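Local coordinates for EtuB protein (Clostridium kluyveri DSM 555, PDB 3IO0), which forms trimers that probably tile the shell of a bacterial microcompartment associated with ethanol utilisation, each chain carrying two tandem BMC domains, at residues Gly13-Val23 with Arg38-Val47; Asp108-Ala119 with Gln220-Phe230. All coordinates share one frame; numbering follows the deposited sequence.

Contact 1. Residues Gly13-Val23 with Arg38-Val47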
loop_
_atom_site.group_PDB
_atom_site.type_symbol
_atom_site.label_atom_id
_atom_site.label_comp_id
_atom_site.label_asym_id
_atom_site.label_seq_id
_atom_site.Cartn_x
_atom_site.Cartn_y
_atom_site.Cartn_z
ATOM N N GLY A 13 7.771 -9.952 14.799
ATOM C CA GLY A 13 7.281 -9.467 13.498
ATOM C C GLY A 13 7.612 -10.668 12.652
ATOM O O GLY A 13 7.840 -11.753 13.206
ATOM N N ASP A 14 7.676 -10.563 11.342
ATOM C CA ASP A 14 8.211 -11.753 10.689
ATOM C C ASP A 14 9.576 -11.405 10.175
ATOM O O ASP A 14 9.761 -11.162 8.987
ATOM C CB ASP A 14 7.279 -12.344 9.620
ATOM C CG ASP A 14 6.113 -13.123 10.220
ATOM O OD1 ASP A 14 6.199 -13.558 11.386
ATOM O OD2 ASP A 14 5.099 -13.303 9.528
ATOM N N THR A 15 10.539 -11.328 11.083
ATOM C CA THR A 15 11.836 -10.854 10.655
ATOM C C THR A 15 12.849 -11.963 10.420
ATOM O O THR A 15 12.906 -12.912 11.196
ATOM C CB THR A 15 12.372 -9.626 11.472
ATOM O OG1 THR A 15 13.777 -9.761 11.689
ATOM C CG2 THR A 15 11.687 -9.470 12.773
ATOM N N VAL A 16 13.594 -11.849 9.320
ATOM C CA VAL A 16 14.758 -12.694 9.055
ATOM C C VAL A 16 16.041 -11.909 9.004
ATOM O O VAL A 16 16.057 -10.741 8.593
ATOM C CB VAL A 16 14.730 -13.402 7.693
ATOM C CG1 VAL A 16 14.653 -14.886 7.881
ATOM C CG2 VAL A 16 13.659 -12.844 6.785
ATOM N N GLY A 17 17.116 -12.582 9.395
ATOM C CA GLY A 17 18.463 -12.105 9.180
ATOM C C GLY A 17 19.083 -12.957 8.101
ATOM O O GLY A 17 19.026 -14.180 8.162
ATOM N N LEU A 18 19.655 -12.308 7.099
ATOM C CA LEU A 18 20.279 -13.001 5.987
ATOM C C LEU A 18 21.623 -12.381 5.704
ATOM O O LEU A 18 21.868 -11.219 6.040
ATOM C CB LEU A 18 19.413 -12.902 4.737
ATOM C CG LEU A 18 18.006 -13.478 4.831
ATOM C CD1 LEU A 18 17.162 -12.966 3.695
ATOM C CD2 LEU A 18 18.065 -14.986 4.819
ATOM N N VAL A 19 22.491 -13.157 5.077
ATOM C CA VAL A 19 23.809 -12.681 4.705
ATOM C C VAL A 19 24.111 -13.175 3.301
ATOM O O VAL A 19 23.858 -14.334 3.008
ATOM C CB VAL A 19 24.852 -13.200 5.700
ATOM C CG1 VAL A 19 26.211 -13.187 5.099
ATOM C CG2 VAL A 19 24.843 -12.344 6.945
ATOM N N ILE A 20 24.606 -12.310 2.421
ATOM C CA ILE A 20 25.126 -12.787 1.143
ATOM C C ILE A 20 26.609 -12.466 1.053
ATOM O O ILE A 20 27.019 -11.321 1.224
ATOM C CB ILE A 20 24.355 -12.246 -0.082
ATOM C CG1 ILE A 20 22.932 -12.810 -0.099
ATOM C CG2 ILE A 20 25.102 -12.582 -1.396
ATOM C CD1 ILE A 20 22.048 -12.307 -1.239
ATOM N N ALA A 21 27.398 -13.503 0.787
ATOM C CA ALA A 21 28.857 -13.418 0.825
ATOM C C ALA A 21 29.442 -12.549 -0.282
ATOM O O ALA A 21 30.260 -11.657 -0.020
ATOM C CB ALA A 21 29.454 -14.810 0.779
ATOM N N ASN A 22 29.017 -12.805 -1.513
ATOM C CA ASN A 22 29.580 -12.112 -2.652
ATOM C C ASN A 22 28.536 -11.750 -3.682
ATOM O O ASN A 22 28.358 -12.468 -4.661
ATOM C CB ASN A 22 30.658 -12.979 -3.288
ATOM C CG ASN A 22 32.047 -12.454 -3.026
ATOM O OD1 ASN A 22 32.808 -13.022 -2.239
ATOM N ND2 ASN A 22 32.387 -11.356 -3.687
ATOM N N VAL A 23 27.855 -10.627 -3.471
ATOM C CA VAL A 23 26.680 -10.283 -4.271
ATOM C C VAL A 23 27.042 -10.205 -5.743
ATOM O O VAL A 23 28.055 -9.612 -6.101
ATOM C CB VAL A 23 26.034 -8.961 -3.795
ATOM C CG1 VAL A 23 24.808 -8.602 -4.642
ATOM C CG2 VAL A 23 25.654 -9.059 -2.330
ATOM N N ARG A 38 31.338 -6.178 -1.387
ATOM C CA ARG A 38 30.203 -6.862 -1.994
ATOM C C ARG A 38 29.576 -7.904 -1.106
ATOM O O ARG A 38 28.994 -8.864 -1.608
ATOM C CB ARG A 38 30.573 -7.534 -3.322
ATOM C CG ARG A 38 31.937 -7.212 -3.848
ATOM C CD ARG A 38 32.867 -8.395 -3.714
ATOM N NE ARG A 38 33.223 -8.950 -5.024
ATOM C CZ ARG A 38 34.304 -9.699 -5.258
ATOM N NH1 ARG A 38 35.148 -10.002 -4.270
ATOM N NH2 ARG A 38 34.542 -10.149 -6.481
ATOM N N SER A 39 29.681 -7.747 0.202
ATOM C CA SER A 39 28.956 -8.652 1.062
ATOM C C SER A 39 27.882 -7.906 1.834
ATOM O O SER A 39 28.051 -6.752 2.211
ATOM C CB SER A 39 29.886 -9.465 1.957
ATOM O OG SER A 39 30.654 -8.617 2.772
ATOM N N ILE A 40 26.779 -8.600 2.064
ATOM C CA ILE A 40 25.511 -7.991 2.393
ATOM C C ILE A 40 24.941 -8.615 3.659
ATOM O O ILE A 40 25.062 -9.824 3.889
ATOM C CB ILE A 40 24.555 -8.087 1.131
ATOM C CG1 ILE A 40 24.735 -6.865 0.246
ATOM C CG2 ILE A 40 23.085 -8.227 1.446
ATOM C CD1 ILE A 40 25.235 -5.649 0.988
ATOM N N GLY A 41 24.359 -7.771 4.498
ATOM C CA GLY A 41 23.596 -8.232 5.646
ATOM C C GLY A 41 22.186 -7.688 5.529
ATOM O O GLY A 41 21.996 -6.500 5.251
ATOM N N ILE A 42 21.192 -8.549 5.730
ATOM C CA ILE A 42 19.801 -8.159 5.538
ATOM C C ILE A 42 18.974 -8.345 6.801
ATOM O O ILE A 42 19.054 -9.377 7.463
ATOM C CB ILE A 42 19.146 -8.961 4.387
ATOM C CG1 ILE A 42 19.867 -8.689 3.064
ATOM C CG2 ILE A 42 17.643 -8.643 4.286
ATOM C CD1 ILE A 42 19.668 -9.753 2.014
ATOM N N ILE A 43 18.189 -7.327 7.135
ATOM C CA ILE A 43 17.110 -7.472 8.106
ATOM C C ILE A 43 15.838 -7.156 7.346
ATOM O O ILE A 43 15.693 -6.061 6.808
ATOM C CB ILE A 43 17.265 -6.539 9.339
ATOM C CG1 ILE A 43 18.623 -6.738 10.018
ATOM C CG2 ILE A 43 16.158 -6.793 10.339
ATOM C CD1 ILE A 43 18.803 -8.107 10.660
ATOM N N SER A 44 14.941 -8.132 7.282
ATOM C CA SER A 44 13.701 -8.002 6.532
ATOM C C SER A 44 12.552 -8.487 7.403
ATOM O O SER A 44 12.670 -9.541 8.023
ATOM C CB SER A 44 13.783 -8.832 5.245
ATOM O OG SER A 44 12.727 -8.513 4.345
ATOM N N ALA A 45 11.451 -7.738 7.461
ATOM C CA ALA A 45 10.314 -8.133 8.298
ATOM C C ALA A 45 8.962 -7.721 7.750
ATOM O O ALA A 45 8.848 -6.739 6.998
ATOM C CB ALA A 45 10.468 -7.595 9.695
ATOM N N ARG A 46 7.936 -8.466 8.151
ATOM C CA ARG A 46 6.582 -8.179 7.719
ATOM C C ARG A 46 5.980 -7.103 8.596
ATOM O O ARG A 46 5.257 -6.244 8.106
ATOM C CB ARG A 46 5.707 -9.434 7.765
ATOM C CG ARG A 46 6.216 -10.609 6.915
ATOM C CD ARG A 46 6.163 -10.327 5.419
ATOM N NE ARG A 46 4.861 -9.805 4.992
ATOM C CZ ARG A 46 3.740 -10.512 4.917
ATOM N NH1 ARG A 46 3.727 -11.797 5.245
ATOM N NH2 ARG A 46 2.623 -9.923 4.515
ATOM N N VAL A 47 6.285 -7.140 9.893
ATOM C CA VAL A 47 5.642 -6.221 10.840
ATOM C C VAL A 47 6.609 -5.264 11.548
ATOM O O VAL A 47 7.495 -5.684 12.295
ATOM C CB VAL A 47 4.738 -6.975 11.872
ATOM C CG1 VAL A 47 4.148 -6.005 12.903
ATOM C CG2 VAL A 47 3.629 -7.743 11.158
#
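L18 and I42 pair across two antiparallel strands, 15-20 and 39-45. Backbone bonds do most of the joining. V16 with S44, L18 with I42 and I20 with I40 each form a hydrogen-bonded pair, with two N-H to O=C bonds. I42 N to L18 O measures 2.8 Å. Past the strand, beyond A21 and N22, V23 N makes one further backbone bond to R38 O at 2.8 Å. At the other end, R46 N to D14 O is weak.

The strands are neighbours inside the five-stranded antiparallel sheet of the first circularly permuted BMC domain. V19 and I43 lie on the sheet face packed by helix 93-111. V16, L18, I42 and S44 are on the other face. There V16 packs on M218 of the second subunit, and S44 OG bonds to G155 N of that subunit.

Two of these pairs also make apolar contacts: L18 CB meets I42 CB at 4.0 Å, and I20 CB meets I40 CB. CG1 of V23 is anti to the backbone N (chi1 180°), which leaves CG2 to face I40 CG1 at 3.5 Å.

D14 CB packs on R46 CG. Their charged ends turn to K77 and D75, respectively.

Contact 2. Residues Asp108-Ala119 with Gln220-Phe230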
loop_
_atom_site.group_PDB
_atom_site.type_symbol
_atom_site.label_atom_id
_atom_site.label_comp_id
_atom_site.label_asym_id
_atom_site.label_seq_id
_atom_site.Cartn_x
_atom_site.Cartn_y
_atom_site.Cartn_z
ATOM N N ASP A 108 13.400 -8.120 19.191
ATOM C CA ASP A 108 12.257 -8.390 20.062
ATOM C C ASP A 108 12.222 -7.458 21.250
ATOM O O ASP A 108 11.136 -7.097 21.721
ATOM C CB ASP A 108 12.267 -9.830 20.530
ATOM C CG ASP A 108 12.014 -10.789 19.409
ATOM O OD1 ASP A 108 10.855 -10.892 18.978
ATOM O OD2 ASP A 108 12.978 -11.433 18.946
ATOM N N LYS A 109 13.406 -7.073 21.727
ATOM C CA LYS A 109 13.530 -6.081 22.784
ATOM C C LYS A 109 12.759 -4.833 22.394
ATOM O O LYS A 109 11.938 -4.335 23.174
ATOM C CB LYS A 109 15.004 -5.755 23.039
ATOM C CG LYS A 109 15.292 -4.433 23.745
ATOM C CD LYS A 109 16.659 -4.489 24.403
ATOM C CE LYS A 109 17.393 -3.146 24.378
ATOM N NZ LYS A 109 18.389 -3.068 23.253
ATOM N N TYR A 110 13.002 -4.355 21.173
ATOM C CA TYR A 110 12.408 -3.107 20.703
ATOM C C TYR A 110 10.937 -3.188 20.326
ATOM O O TYR A 110 10.191 -2.238 20.542
ATOM C CB TYR A 110 13.225 -2.537 19.561
ATOM C CG TYR A 110 14.539 -2.008 20.045
ATOM C CD1 TYR A 110 14.585 -0.973 20.974
ATOM C CD2 TYR A 110 15.738 -2.544 19.592
ATOM C CE1 TYR A 110 15.786 -0.483 21.432
ATOM C CE2 TYR A 110 16.950 -2.058 20.045
ATOM C CZ TYR A 110 16.964 -1.027 20.964
ATOM O OH TYR A 110 18.155 -0.529 21.418
ATOM N N LEU A 111 10.524 -4.319 19.767
ATOM C CA LEU A 111 9.113 -4.568 19.506
ATOM C C LEU A 111 8.268 -4.423 20.780
ATOM O O LEU A 111 7.052 -4.232 20.714
ATOM C CB LEU A 111 8.932 -5.949 18.890
ATOM C CG LEU A 111 9.401 -6.116 17.446
ATOM C CD1 LEU A 111 9.634 -7.582 17.130
ATOM C CD2 LEU A 111 8.404 -5.509 16.469
ATOM N N GLY A 112 8.926 -4.492 21.934
ATOM C CA GLY A 112 8.273 -4.246 23.208
ATOM C C GLY A 112 7.647 -2.875 23.282
ATOM O O GLY A 112 6.727 -2.646 24.053
ATOM N N ASN A 113 8.157 -1.962 22.463
ATOM C CA ASN A 113 7.633 -0.606 22.357
ATOM C C ASN A 113 6.465 -0.465 21.373
ATOM O O ASN A 113 5.998 0.645 21.110
ATOM C CB ASN A 113 8.758 0.348 21.963
ATOM C CG ASN A 113 9.752 0.556 23.071
ATOM O OD1 ASN A 113 10.956 0.529 22.850
ATOM N ND2 ASN A 113 9.255 0.770 24.272
ATOM N N VAL A 114 6.006 -1.579 20.817
ATOM C CA VAL A 114 4.869 -1.554 19.914
ATOM C C VAL A 114 3.647 -2.016 20.687
ATOM O O VAL A 114 3.633 -3.113 21.229
ATOM C CB VAL A 114 5.091 -2.453 18.661
ATOM C CG1 VAL A 114 3.841 -2.486 17.787
ATOM C CG2 VAL A 114 6.272 -1.969 17.859
ATOM N N TYR A 115 2.629 -1.170 20.741
ATOM C CA TYR A 115 1.356 -1.529 21.356
ATOM C C TYR A 115 0.363 -1.809 20.244
ATOM O O TYR A 115 0.096 -0.929 19.432
ATOM C CB TYR A 115 0.855 -0.385 22.241
ATOM C CG TYR A 115 1.783 -0.044 23.389
ATOM C CD1 TYR A 115 2.946 0.706 23.180
ATOM C CD2 TYR A 115 1.498 -0.475 24.685
ATOM C CE1 TYR A 115 3.801 1.020 24.231
ATOM C CE2 TYR A 115 2.344 -0.168 25.746
ATOM C CZ TYR A 115 3.491 0.579 25.514
ATOM O OH TYR A 115 4.328 0.876 26.568
ATOM N N LEU A 116 -0.159 -3.031 20.176
ATOM C CA LEU A 116 -1.126 -3.377 19.121
ATOM C C LEU A 116 -2.547 -3.360 19.636
ATOM O O LEU A 116 -2.795 -3.436 20.840
ATOM C CB LEU A 116 -0.867 -4.761 18.533
ATOM C CG LEU A 116 0.410 -5.104 17.780
ATOM C CD1 LEU A 116 0.420 -6.611 17.520
ATOM C CD2 LEU A 116 0.520 -4.327 16.472
ATOM N N CYS A 117 -3.479 -3.279 18.702
ATOM C CA CYS A 117 -4.880 -3.454 19.005
ATOM C C CYS A 117 -5.672 -3.434 17.721
ATOM O O CYS A 117 -5.126 -3.213 16.639
ATOM C CB CYS A 117 -5.378 -2.364 19.942
ATOM S SG CYS A 117 -5.712 -0.843 19.117
ATOM N N ASP A 118 -6.971 -3.645 17.850
ATOM C CA ASP A 118 -7.803 -3.915 16.698
ATOM C C ASP A 118 -7.858 -2.758 15.698
ATOM O O ASP A 118 -7.823 -2.977 14.485
ATOM C CB ASP A 118 -9.211 -4.304 17.144
ATOM C CG ASP A 118 -10.159 -4.422 15.977
ATOM O OD1 ASP A 118 -10.140 -5.493 15.325
ATOM O OD2 ASP A 118 -10.889 -3.429 15.699
ATOM N N ALA A 119 -7.944 -1.536 16.206
ATOM C CA ALA A 119 -8.148 -0.390 15.336
ATOM C C ALA A 119 -6.851 0.291 14.892
ATOM O O ALA A 119 -6.883 1.223 14.086
ATOM C CB ALA A 119 -9.096 0.609 15.984
ATOM N N GLN A 220 -10.444 0.748 22.644
ATOM C CA GLN A 220 -9.388 -0.188 22.293
ATOM C C GLN A 220 -8.640 -0.601 23.535
ATOM O O GLN A 220 -8.586 0.150 24.523
ATOM C CB GLN A 220 -8.405 0.447 21.299
ATOM C CG GLN A 220 -9.009 0.830 19.967
ATOM C CD GLN A 220 -9.645 -0.342 19.285
ATOM O OE1 GLN A 220 -8.966 -1.238 18.784
ATOM N NE2 GLN A 220 -10.959 -0.355 19.271
ATOM N N ASP A 221 -8.050 -1.789 23.466
ATOM C CA ASP A 221 -7.185 -2.272 24.520
ATOM C C ASP A 221 -5.766 -2.481 23.982
ATOM O O ASP A 221 -5.377 -3.605 23.652
ATOM C CB ASP A 221 -7.759 -3.559 25.116
ATOM C CG ASP A 221 -6.970 -4.055 26.324
ATOM O OD1 ASP A 221 -6.114 -3.305 26.868
ATOM O OD2 ASP A 221 -7.220 -5.215 26.728
ATOM N N PRO A 222 -4.978 -1.395 23.910
ATOM C CA PRO A 222 -3.652 -1.454 23.303
ATOM C C PRO A 222 -2.615 -2.139 24.204
ATOM O O PRO A 222 -2.477 -1.773 25.371
ATOM C CB PRO A 222 -3.307 0.021 23.098
ATOM C CG PRO A 222 -4.050 0.739 24.153
ATOM C CD PRO A 222 -5.292 -0.051 24.427
ATOM N N VAL A 223 -1.891 -3.123 23.665
ATOM C CA VAL A 223 -0.947 -3.917 24.471
ATOM C C VAL A 223 0.386 -4.225 23.790
ATOM O O VAL A 223 0.440 -4.810 22.709
ATOM C CB VAL A 223 -1.581 -5.260 24.977
ATOM C CG1 VAL A 223 -2.629 -4.996 26.074
ATOM C CG2 VAL A 223 -2.189 -6.073 23.821
ATOM N N SER A 224 1.470 -3.838 24.437
ATOM C CA SER A 224 2.789 -4.279 24.016
ATOM C C SER A 224 2.977 -5.674 24.543
ATOM O O SER A 224 2.120 -6.153 25.269
ATOM C CB SER A 224 3.831 -3.403 24.698
ATOM O OG SER A 224 4.971 -4.152 25.075
ATOM N N MET A 225 3.973 -6.421 24.093
ATOM C CA MET A 225 4.067 -6.945 22.759
ATOM C C MET A 225 4.638 -8.364 22.899
ATOM O O MET A 225 4.348 -9.175 22.007
ATOM C CB MET A 225 4.782 -6.110 21.693
ATOM C CG MET A 225 4.081 -6.310 20.300
ATOM S SD MET A 225 5.080 -6.545 18.780
ATOM C CE MET A 225 3.869 -6.776 17.486
ATOM N N SER A 226 5.432 -8.731 23.942
ATOM C CA SER A 226 6.477 -7.986 24.756
ATOM C C SER A 226 6.218 -6.978 25.944
ATOM O O SER A 226 5.195 -7.039 26.627
ATOM C CB SER A 226 7.624 -7.503 23.856
ATOM O OG SER A 226 8.781 -7.284 24.642
ATOM N N LYS A 227 7.198 -6.102 26.202
ATOM C CA LYS A 227 7.095 -5.022 27.205
ATOM C C LYS A 227 8.093 -3.863 26.875
ATOM O O LYS A 227 9.143 -4.123 26.284
ATOM C CB LYS A 227 7.325 -5.583 28.613
ATOM C CG LYS A 227 8.564 -5.029 29.319
ATOM C CD LYS A 227 9.498 -6.122 29.805
ATOM C CE LYS A 227 10.825 -5.508 30.245
ATOM N NZ LYS A 227 11.783 -6.562 30.668
ATOM N N PRO A 228 7.782 -2.592 27.268
ATOM C CA PRO A 228 8.524 -1.427 26.730
ATOM C C PRO A 228 9.937 -1.295 27.281
ATOM O O PRO A 228 10.321 -2.091 28.118
ATOM C CB PRO A 228 7.659 -0.223 27.152
ATOM C CG PRO A 228 6.986 -0.663 28.378
ATOM C CD PRO A 228 6.750 -2.164 28.236
ATOM N N THR A 229 10.692 -0.297 26.821
ATOM C CA THR A 229 12.102 -0.153 27.202
ATOM C C THR A 229 12.482 1.139 27.947
ATOM O O THR A 229 13.660 1.328 28.259
ATOM C CB THR A 229 13.057 -0.313 25.988
ATOM O OG1 THR A 229 12.935 0.817 25.127
ATOM C CG2 THR A 229 12.762 -1.585 25.207
ATOM N N PHE A 230 11.518 2.026 28.215
ATOM C CA PHE A 230 11.797 3.282 28.949
ATOM C C PHE A 230 10.550 3.869 29.608
ATOM O O PHE A 230 9.454 3.334 29.452
ATOM C CB PHE A 230 12.478 4.327 28.045
ATOM C CG PHE A 230 11.616 4.790 26.896
ATOM C CD1 PHE A 230 11.612 4.097 25.684
ATOM C CD2 PHE A 230 10.787 5.913 27.034
ATOM C CE1 PHE A 230 10.798 4.510 24.631
ATOM C CE2 PHE A 230 9.971 6.332 25.987
ATOM C CZ PHE A 230 9.978 5.631 24.781
#
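M225 packs its side chain along L111, V114 and L116. Its CB rests against two carbonyl oxygens, L111 O and V114 O. SD follows against L111 CB at 3.9 Å, and CE reaches L116 CD1 at 3.5 Å. The bend at chi2 (-137°) helps carry the thioether along this row.

The C-terminal tail, after helix 197-217, runs antiparallel beside 114-117, the short edge strand of the second BMC domain's sheet. It also meets the end of helix 93-111, where the two domains join. L116 and V223 form a single bridge with two backbone hydrogen bonds. V223 N to L116 O lies in the carbonyl plane, whereas L116 N sits above the plane of the V223 carbonyl.

The type I turn from L111 to V114 supplies the next hollow. G112 has no side chain, and S226 CB comes to 3.4 Å from its CA. K227 O also approaches that CA. S224 OG donates to G112 O, but the modelled distance is doubtful, being too short. CB of the same serine lies over one face of the Y115 ring. It is 3.9 Å from the ring centroid in a CH-pi contact, 19° off the normal. Y115 OH touches P228 CB and CG, the two side chains crossing at about a right angle. Y115 also packs on R208 and L212 of helix 197-217.

Just before the turn, T229 CG2 packs on K109 O and the K109 CG methylene. F230 beyond it makes a cation-pi contact with R208.

At the other end, Q220 folds back through a bend at chi2 (-57°) and lays its amide beside the A119 methyl. A119 O bonds to R46 of the third subunit. A119 N donates to Q220 OE1 at 2.8 Å, from above the plane of that amide carbonyl.

How the contacts relate
Contact 1 is mostly buried and lies within the sheet of the first BMC domain. Contact 2 is only partly buried and sits at the edge of the second domain's sheet. The buried contact 1 is a regular ladder with aliphatic residues, whereas the more exposed contact 2 has one bridge and relies on side chains fitting against a turn. Helix 93-111 links them: it packs under the sheet of contact 1 and its end opens contact 2, where L111 CD1 touches G13 N. Both also face subunit interfaces. R46 of contact 1 bonds to A119 of the second subunit, so the end of contact 1 in one chain meets the end of contact 2 in a neighbouring chain.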